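Local coordinates for protein frutapin (Artocarpus altilis, PDB 5KRP) that is a breadfruit lectin of the jacalin-like family that probably binds carbohydrates, with mannose-type sugars the likely ligands, at residues A37-Y45 with V131-L141. Sequence-based numbering, arbitrary orientation. Where two conformers were deposited one is given.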
loop_
_atom_site.group_PDB
_atom_site.type_symbol
_atom_site.label_atom_id
_atom_site.label_comp_id
_atom_site.label_asym_id
_atom_site.label_seq_id
_atom_site.Cartn_x
_atom_site.Cartn_y
_atom_site.Cartn_z
ATOM N N ALA A 37 18.978 -16.930 -25.317
ATOM C CA ALA A 37 18.072 -15.933 -24.709
ATOM C C ALA A 37 17.318 -16.680 -23.617
ATOM O O ALA A 37 17.477 -17.888 -23.459
ATOM C CB ALA A 37 17.130 -15.379 -25.745
ATOM N N ILE A 38 16.382 -15.992 -22.939
ATOM C CA ILE A 38 15.453 -16.682 -22.076
ATOM C C ILE A 38 14.228 -17.130 -22.848
ATOM O O ILE A 38 13.619 -16.342 -23.632
ATOM C CB ILE A 38 15.010 -15.721 -20.889
ATOM C CG1 ILE A 38 16.199 -15.151 -20.140
ATOM C CG2 ILE A 38 13.978 -16.425 -20.014
ATOM C CD1 ILE A 38 17.089 -16.131 -19.433
ATOM N N GLY A 39 13.844 -18.402 -22.626
ATOM C CA GLY A 39 12.687 -19.046 -23.196
ATOM C C GLY A 39 11.504 -19.072 -22.213
ATOM O O GLY A 39 10.715 -18.156 -22.146
ATOM N N SER A 40 11.345 -20.176 -21.496
ATOM C CA SER A 40 10.216 -20.370 -20.608
ATOM C C SER A 40 10.417 -19.548 -19.314
ATOM O O SER A 40 11.517 -19.298 -18.892
ATOM C CB SER A 40 10.136 -21.835 -20.237
ATOM O OG SER A 40 9.946 -22.677 -21.399
ATOM N N PHE A 41 9.312 -19.251 -18.671
ATOM C CA PHE A 41 9.302 -18.570 -17.409
ATOM C C PHE A 41 7.995 -18.903 -16.728
ATOM O O PHE A 41 6.896 -18.591 -17.207
ATOM C CB PHE A 41 9.470 -17.044 -17.611
ATOM C CG PHE A 41 9.647 -16.285 -16.297
ATOM C CD1 PHE A 41 8.540 -15.889 -15.564
ATOM C CD2 PHE A 41 10.903 -16.025 -15.795
ATOM C CE1 PHE A 41 8.728 -15.128 -14.364
ATOM C CE2 PHE A 41 11.084 -15.341 -14.599
ATOM C CZ PHE A 41 10.015 -14.913 -13.893
ATOM N N SER A 42 8.094 -19.503 -15.568
ATOM C CA SER A 42 6.904 -19.775 -14.743
ATOM C C SER A 42 7.274 -19.759 -13.258
ATOM O O SER A 42 8.420 -19.986 -12.898
ATOM C CB SER A 42 6.265 -21.135 -15.124
ATOM O OG SER A 42 6.185 -21.360 -16.550
ATOM N N VAL A 43 6.275 -19.538 -12.401
ATOM C CA VAL A 43 6.573 -19.298 -10.976
ATOM C C VAL A 43 5.587 -20.080 -10.097
ATOM O O VAL A 43 4.436 -20.208 -10.388
ATOM C CB VAL A 43 6.394 -17.774 -10.678
ATOM C CG1 VAL A 43 6.750 -17.418 -9.217
ATOM C CG2 VAL A 43 7.182 -16.941 -11.681
ATOM N N ILE A 44 6.100 -20.634 -9.017
ATOM C CA ILE A 44 5.273 -21.113 -7.912
ATOM C C ILE A 44 5.311 -19.975 -6.871
ATOM O O ILE A 44 6.337 -19.710 -6.244
ATOM C CB ILE A 44 5.752 -22.455 -7.346
ATOM C CG1 ILE A 44 5.402 -23.596 -8.312
ATOM C CG2 ILE A 44 5.116 -22.787 -6.002
ATOM C CD1 ILE A 44 6.229 -24.828 -8.056
ATOM N N TYR A 45 4.183 -19.284 -6.765
ATOM C CA TYR A 45 4.037 -18.193 -5.776
ATOM C C TYR A 45 3.742 -18.739 -4.363
ATOM O O TYR A 45 3.310 -19.905 -4.214
ATOM C CB TYR A 45 2.920 -17.314 -6.215
ATOM C CG TYR A 45 3.215 -16.604 -7.520
ATOM C CD1 TYR A 45 4.063 -15.486 -7.551
ATOM C CD2 TYR A 45 2.719 -17.073 -8.722
ATOM C CE1 TYR A 45 4.399 -14.873 -8.723
ATOM C CE2 TYR A 45 3.043 -16.414 -9.944
ATOM C CZ TYR A 45 3.873 -15.318 -9.929
ATOM O OH TYR A 45 4.210 -14.657 -11.118
ATOM N N VAL A 131 5.941 -9.552 -5.680
ATOM C CA VAL A 131 4.762 -10.400 -5.400
ATOM C C VAL A 131 4.062 -10.944 -6.680
ATOM O O VAL A 131 3.004 -11.573 -6.624
ATOM C CB VAL A 131 3.759 -9.642 -4.503
ATOM C CG1 VAL A 131 4.332 -9.325 -3.128
ATOM C CG2 VAL A 131 3.256 -8.362 -5.175
ATOM N N GLY A 132 4.648 -10.713 -7.842
ATOM C CA GLY A 132 4.026 -11.176 -9.065
ATOM C C GLY A 132 4.874 -10.789 -10.264
ATOM O O GLY A 132 5.682 -9.871 -10.211
ATOM N N PHE A 133 4.706 -11.524 -11.355
ATOM C CA PHE A 133 5.404 -11.199 -12.615
ATOM C C PHE A 133 4.381 -11.019 -13.756
ATOM O O PHE A 133 3.292 -11.640 -13.743
ATOM C CB PHE A 133 6.398 -12.274 -13.008
ATOM C CG PHE A 133 7.630 -12.371 -12.158
ATOM C CD1 PHE A 133 8.716 -11.596 -12.386
ATOM C CD2 PHE A 133 7.662 -13.218 -11.081
ATOM C CE1 PHE A 133 9.921 -11.696 -11.611
ATOM C CE2 PHE A 133 8.801 -13.294 -10.278
ATOM C CZ PHE A 133 9.908 -12.560 -10.527
ATOM N N LYS A 134 4.743 -10.203 -14.771
ATOM C CA LYS A 134 3.986 -10.139 -16.012
ATOM C C LYS A 134 4.994 -10.137 -17.142
ATOM O O LYS A 134 6.182 -9.914 -16.902
ATOM C CB LYS A 134 3.055 -8.950 -16.118
ATOM C CG LYS A 134 3.722 -7.585 -16.048
ATOM C CD LYS A 134 2.730 -6.527 -16.502
ATOM C CE LYS A 134 2.702 -6.458 -18.014
ATOM N NZ LYS A 134 1.553 -5.607 -18.427
ATOM N N GLY A 135 4.504 -10.331 -18.361
ATOM C CA GLY A 135 5.409 -10.301 -19.476
ATOM C C GLY A 135 4.770 -10.577 -20.810
ATOM O O GLY A 135 3.582 -10.451 -20.961
ATOM N N ARG A 136 5.619 -10.968 -21.761
ATOM C CA ARG A 136 5.186 -11.387 -23.080
ATOM C C ARG A 136 6.091 -12.502 -23.564
ATOM O O ARG A 136 7.288 -12.419 -23.383
ATOM C CB ARG A 136 5.263 -10.314 -24.113
ATOM C CG ARG A 136 4.885 -8.965 -23.715
ATOM C CD ARG A 136 4.918 -7.964 -24.863
ATOM N NE ARG A 136 5.732 -6.896 -24.438
ATOM C CZ ARG A 136 5.407 -5.930 -23.590
ATOM N NH1 ARG A 136 4.225 -5.862 -23.058
ATOM N NH2 ARG A 136 6.324 -5.014 -23.293
ATOM N N THR A 137 5.483 -13.565 -24.124
ATOM C CA THR A 137 6.232 -14.714 -24.595
ATOM C C THR A 137 5.704 -15.190 -25.949
ATOM O O THR A 137 4.515 -15.355 -26.108
ATOM C CB THR A 137 6.049 -15.871 -23.583
ATOM O OG1 THR A 137 6.578 -15.452 -22.311
ATOM C CG2 THR A 137 6.873 -17.105 -24.041
ATOM N N GLY A 138 6.596 -15.395 -26.866
ATOM C CA GLY A 138 6.286 -15.976 -28.179
ATOM C C GLY A 138 7.093 -17.261 -28.226
ATOM O O GLY A 138 6.775 -18.192 -27.485
ATOM N N ASP A 139 8.091 -17.311 -29.095
ATOM C CA ASP A 139 9.060 -18.374 -29.061
ATOM C C ASP A 139 9.985 -18.184 -27.863
ATOM O O ASP A 139 10.543 -19.150 -27.414
ATOM C CB ASP A 139 9.931 -18.413 -30.300
ATOM C CG ASP A 139 9.169 -18.803 -31.571
ATOM O OD1 ASP A 139 7.992 -19.262 -31.527
ATOM O OD2 ASP A 139 9.794 -18.568 -32.639
ATOM N N LEU A 140 10.175 -16.922 -27.414
ATOM C CA LEU A 140 11.100 -16.548 -26.396
ATOM C C LEU A 140 10.320 -15.601 -25.413
ATOM O O LEU A 140 9.177 -15.201 -25.668
ATOM C CB LEU A 140 12.274 -15.756 -26.981
ATOM C CG LEU A 140 13.178 -16.593 -27.921
ATOM C CD1 LEU A 140 14.170 -15.688 -28.572
ATOM C CD2 LEU A 140 13.918 -17.668 -27.197
ATOM N N LEU A 141 10.978 -15.270 -24.324
ATOM C CA LEU A 141 10.473 -14.266 -23.393
ATOM C C LEU A 141 10.802 -12.918 -24.006
ATOM O O LEU A 141 11.873 -12.413 -23.859
ATOM C CB LEU A 141 11.194 -14.467 -22.029
ATOM C CG LEU A 141 10.692 -13.504 -20.934
ATOM C CD1 LEU A 141 9.247 -13.747 -20.686
ATOM C CD2 LEU A 141 11.519 -13.612 -19.676
HETATM O O HOH W 1 8.291 -17.044 -21.172
#
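Two of the three four-stranded sheets of the jacalin-like beta-prism face each other where Phe41 and Phe133 meet in the core, joining strand 38-45 to strand 131-137, the turn after it and the start of strand 141-149. The strands belong to different sheets, their axes 8.8 Å apart at closest approach and nearly antiparallel. The rings form a T-shaped pair, planes at 71°: Phe41 drives its CE1-CZ edge into one face of Phe133, CZ standing 3.7 Å above the ring plane over its centre. Phe41 reaches there because CG lies anti to its backbone N (chi1 -173°). Val43 adds CG2, 3.8 Å from CD2 of Phe133, and Ile144 and Val146 of strand 141-149 touch Phe41 and Phe133 respectively.

At one end the tyrosine hydroxyl spans the gap: Phe133 N donates to Tyr45 OH at 3.2 Å, a bent bond (139°), and the same oxygen lies at the edge of the Phe133 ring, in its plane, while also bonding Asp21. CE1 of Tyr45 rests 3.7 Å from CA of Gly132, which with Val131 forms a classic beta bulge. At the other end Leu141 N gives Ile38 O a nearly straight bond of 2.9 Å. Beside it the side chains of Ile38 and Leu141 lie side by side, pointing the same way, with CG2 of Ile38 3.8 Å from CD2 of Leu141, and Leu140 CD1 reaches Ala37 CB. A water donates to Gly39 O and accepts from Thr137 OG1, which also bonds Trp19.

The sheets are thus joined by an apolar aromatic centre with a direct polar link toward each end, so the buried backbone groups Phe133 N and Ile38 O find partners across the interface, on either side of the aromatic pair.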